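Local coordinates for periplasmic sugar-binding protein (Chloroflexus aurantiacus, PDB 4RXU), which binds D-glucose and is probably the periplasmic solute-binding component of an ABC-type sugar transporter, at residues 43-46 and 47-50; 357-360 and 361-364. One frame throughout, in Å; residues are numbered along the deposited sequence.

Contact 1 (43-46 and 47-50). With BGC (beta-D-glucopyranose), chain C.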
# COMPACT_ATOMS: atom_id res chain seq x y z
N PRO A 43 -5.44 -8.61 2.78
CA PRO A 43 -5.23 -9.54 1.65
C PRO A 43 -3.87 -9.42 0.95
O PRO A 43 -3.35 -10.38 0.42
CB PRO A 43 -6.34 -9.14 0.67
CG PRO A 43 -7.42 -8.63 1.54
CD PRO A 43 -6.79 -8.02 2.76
N ARG A 44 -3.30 -8.21 0.98
CA ARG A 44 -2.05 -7.93 0.29
C ARG A 44 -1.00 -8.99 0.60
O ARG A 44 -0.35 -9.50 -0.31
CB ARG A 44 -1.51 -6.54 0.66
CG ARG A 44 -0.06 -6.28 0.26
CD ARG A 44 0.24 -6.42 -1.23
NE ARG A 44 1.68 -6.58 -1.38
CZ ARG A 44 2.59 -5.61 -1.37
NH1 ARG A 44 3.88 -5.94 -1.40
NH2 ARG A 44 2.26 -4.33 -1.34
N TRP A 45 -0.88 -9.34 1.89
CA TRP A 45 0.25 -10.20 2.31
C TRP A 45 0.10 -11.65 1.88
O TRP A 45 1.08 -12.38 1.83
CB TRP A 45 0.58 -10.07 3.81
CG TRP A 45 0.59 -8.62 4.13
CD1 TRP A 45 -0.31 -7.97 4.88
CD2 TRP A 45 1.43 -7.62 3.54
NE1 TRP A 45 -0.08 -6.61 4.83
CE2 TRP A 45 0.99 -6.38 4.02
CE3 TRP A 45 2.53 -7.65 2.68
CZ2 TRP A 45 1.58 -5.18 3.63
CZ3 TRP A 45 3.12 -6.47 2.31
CH2 TRP A 45 2.65 -5.25 2.79
N ILE A 46 -1.12 -12.05 1.55
CA ILE A 46 -1.36 -13.35 0.93
C ILE A 46 -0.71 -13.39 -0.46
O ILE A 46 -0.15 -14.42 -0.85
CB ILE A 46 -2.87 -13.66 0.87
CG1 ILE A 46 -3.52 -13.49 2.25
CG2 ILE A 46 -3.09 -15.07 0.37
CD1 ILE A 46 -2.95 -14.35 3.36
N GLN A 47 -0.76 -12.27 -1.19
CA GLN A 47 -0.08 -12.20 -2.49
C GLN A 47 1.42 -12.42 -2.29
O GLN A 47 2.04 -13.27 -2.95
CB GLN A 47 -0.32 -10.88 -3.19
CG GLN A 47 -1.76 -10.56 -3.58
CD GLN A 47 -1.79 -9.53 -4.69
OE1 GLN A 47 -1.13 -9.69 -5.74
NE2 GLN A 47 -2.53 -8.45 -4.48
N ASP A 48 2.02 -11.67 -1.38
CA ASP A 48 3.46 -11.84 -1.15
C ASP A 48 3.81 -13.25 -0.68
O ASP A 48 4.79 -13.81 -1.14
CB ASP A 48 4.02 -10.81 -0.18
CG ASP A 48 3.73 -9.40 -0.63
OD1 ASP A 48 2.54 -9.04 -0.60
OD2 ASP A 48 4.69 -8.69 -1.03
N GLU A 49 3.02 -13.81 0.24
CA GLU A 49 3.24 -15.19 0.68
C GLU A 49 3.27 -16.15 -0.51
O GLU A 49 4.19 -16.94 -0.67
CB GLU A 49 2.15 -15.64 1.67
CG GLU A 49 2.38 -17.04 2.23
CD GLU A 49 1.21 -17.52 3.05
OE1 GLU A 49 0.07 -17.11 2.75
OE2 GLU A 49 1.43 -18.32 3.98
N THR A 50 2.26 -16.04 -1.37
CA THR A 50 2.14 -16.88 -2.56
C THR A 50 3.31 -16.71 -3.50
O THR A 50 3.92 -17.68 -3.94
CB THR A 50 0.83 -16.57 -3.31
OG1 THR A 50 -0.27 -17.00 -2.50
CG2 THR A 50 0.83 -17.28 -4.72
C2 BGC C . 0.84 -2.04 1.09
C3 BGC C . -0.43 -2.09 0.26
C4 BGC C . -1.53 -2.75 1.06
C5 BGC C . -1.69 -2.10 2.43
C6 BGC C . -2.66 -2.82 3.34
C1 BGC C . 0.45 -1.23 2.32
O1 BGC C . 1.55 -0.88 3.10
O2 BGC C . 1.88 -1.41 0.34
O3 BGC C . -0.14 -2.82 -0.93
O4 BGC C . -2.78 -2.55 0.37
O5 BGC C . -0.44 -2.03 3.10
O6 BGC C . -2.39 -4.22 3.41
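Arg44 starts out with CG anti to its backbone nitrogen (chi1 166°) and then bends at chi2, 58°, which turns the guanidinium along the helix toward Asp48, one turn on. Asp48 answers with CG anti to its own carbonyl carbon (chi1 -56°), and the two groups meet side-on as a bidentate salt bridge. Arg44 NE reaches Asp48 OD1 at 2.7 Å, somewhat tilted from the guanidinium plane, while Arg44 NH1 to Asp48 OD2 is the straighter bond, 2.9 Å and in plane. Both oxygens use syn lone pairs, and the two planes are nearly coplanar. Asp48 OD2 also bonds the Tyr117 hydroxyl, so the carboxylate that orients the arginine is itself held. Arg44 NH2 is thereby aimed at the glucose, donating to BGC O3 at 2.9 Å, and it pairs with Asp118 as well. This is the first turn of helix 44-59, in the beta-alpha-beta unit formed with strands 29-37 and 61-67 of a periplasmic binding protein fold, and its N-terminal end faces the sugar. Trp45 CZ3 lies over one guanidinium face, toward its rim, and Arg44 CG in turn lies over the indole toward its rim; Trp45 NE1 is bonded to Glu42. Along the backbone, Glu49 N to Trp45 O (2.9 Å) and Thr50 N to Ile46 O (3.0 Å) carry the helix onward.

Contact 2 (357-360 and 361-364)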
# COMPACT_ATOMS: atom_id res chain seq x y z
N TYR A 357 0.66 -12.12 -14.78
CA TYR A 357 0.38 -11.98 -13.37
C TYR A 357 -0.78 -12.88 -12.94
O TYR A 357 -0.67 -13.65 -11.96
CB TYR A 357 0.07 -10.53 -13.03
CG TYR A 357 0.22 -10.20 -11.56
CD1 TYR A 357 1.47 -10.04 -11.01
CD2 TYR A 357 -0.89 -10.07 -10.72
CE1 TYR A 357 1.65 -9.75 -9.66
CE2 TYR A 357 -0.72 -9.74 -9.39
CZ TYR A 357 0.57 -9.58 -8.86
OH TYR A 357 0.78 -9.22 -7.53
N TYR A 358 -1.85 -12.81 -13.72
CA TYR A 358 -3.03 -13.64 -13.50
C TYR A 358 -3.43 -14.36 -14.77
O TYR A 358 -3.23 -13.86 -15.85
CB TYR A 358 -4.24 -12.82 -13.07
CG TYR A 358 -4.14 -12.12 -11.73
CD1 TYR A 358 -3.64 -12.77 -10.62
CD2 TYR A 358 -4.60 -10.83 -11.57
CE1 TYR A 358 -3.59 -12.15 -9.38
CE2 TYR A 358 -4.54 -10.20 -10.32
CZ TYR A 358 -4.05 -10.88 -9.23
OH TYR A 358 -3.98 -10.27 -7.99
N SER A 359 -4.04 -15.53 -14.60
CA SER A 359 -4.71 -16.19 -15.72
C SER A 359 -6.03 -15.50 -16.03
O SER A 359 -6.77 -15.09 -15.14
CB SER A 359 -4.93 -17.66 -15.39
OG SER A 359 -5.79 -18.27 -16.36
N ALA A 360 -6.32 -15.37 -17.33
CA ALA A 360 -7.61 -14.81 -17.75
C ALA A 360 -8.80 -15.57 -17.15
O ALA A 360 -9.86 -14.98 -16.92
CB ALA A 360 -7.71 -14.82 -19.26
N SER A 361 -8.61 -16.87 -16.92
CA SER A 361 -9.69 -17.70 -16.40
C SER A 361 -10.09 -17.34 -14.96
O SER A 361 -11.12 -17.82 -14.46
CB SER A 361 -9.31 -19.17 -16.45
OG SER A 361 -8.19 -19.40 -15.62
N ASP A 362 -9.30 -16.48 -14.30
CA ASP A 362 -9.65 -16.01 -12.96
C ASP A 362 -10.86 -15.08 -12.97
O ASP A 362 -11.41 -14.79 -11.90
CB ASP A 362 -8.53 -15.18 -12.36
CG ASP A 362 -7.26 -15.97 -12.08
OD1 ASP A 362 -7.22 -17.22 -12.26
OD2 ASP A 362 -6.27 -15.30 -11.68
N PHE A 363 -11.19 -14.54 -14.14
CA PHE A 363 -12.18 -13.48 -14.26
C PHE A 363 -13.28 -13.80 -15.23
O PHE A 363 -13.11 -14.60 -16.14
CB PHE A 363 -11.50 -12.18 -14.70
CG PHE A 363 -10.34 -11.82 -13.80
CD1 PHE A 363 -10.58 -11.46 -12.49
CD2 PHE A 363 -9.03 -11.96 -14.21
CE1 PHE A 363 -9.53 -11.18 -11.63
CE2 PHE A 363 -7.98 -11.69 -13.35
CZ PHE A 363 -8.22 -11.30 -12.06
N THR A 364 -14.40 -13.12 -15.03
CA THR A 364 -15.50 -13.19 -15.97
C THR A 364 -15.50 -11.93 -16.81
O THR A 364 -15.35 -10.77 -16.33
CB THR A 364 -16.85 -13.44 -15.28
OG1 THR A 364 -17.17 -12.34 -14.44
CG2 THR A 364 -16.78 -14.70 -14.43
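The Tyr358 ring lies between Tyr357 and Phe363: Tyr357 CD2 sits over the centre of one face, 3.5 Å above the plane, and Phe363 comes from the opposite side. Tyr358 and Phe363 form an offset edge-to-face pair, with centroids 5.7 Å apart and planes at 67°. The phenylalanine supplies the edge, and its closest atom, CZ, comes within 3.7 Å of Tyr358 CD2. The phenylalanine CG lies anti to its carbonyl carbon (chi1 -53°), which turns the ring back toward the tyrosine instead of out along the chain. Tyr358 CB also touches Asp362 OD2 at 3.5 Å, the two side chains crossing at about a right angle.

At Ser359 the contact becomes polar. Its OG and Ser361 OG share a hydrogen bond of 2.8 Å, in which either may be the donor. Ser359 O accepts from Asp362 N at 3.0 Å, and Ala360 O then accepts from Phe363 N at 3.1 Å. These successive i to i+3 bonds make a short 3-10 turn. The turn carries Asp362 CB over the centre of one face of the Phe363 ring. Ser359 N also bonds a citric acid molecule, probably from the crystallisation liquor.

The whole turn belongs to the C-terminal segment after helix 348-354. Ile353 of that helix packs on Tyr358, Ala360 and Phe363, while Phe363 also lies against Val284, Gln285 and Ile288 of helix 281-288. The Tyr358 hydroxyl bonds Ala279 O, and Tyr357 rests on Val300 and Arg301 of helix 300-315.

In the fold
Contact 1 comes early in the chain, at the start of helix 44-59, and contact 2 almost at its end, in the segment after helix 348-354; their centres are about 17 Å apart, on the same side of the chain's centre. They nevertheless touch: Gln47 OE1 of contact 1 probably accepts a hydrogen bond from Tyr357 OH of contact 2, at 2.7 Å. Helix 300-315 is a shared neighbour, with Val300 packing against side chains of both. Only contact 1 supplies glucose-pocket residues. The C-terminal turn, the side chain of Tyr358 about 11 Å from the glucose, is thus tied through Gln47 to the helix that begins at the pocket.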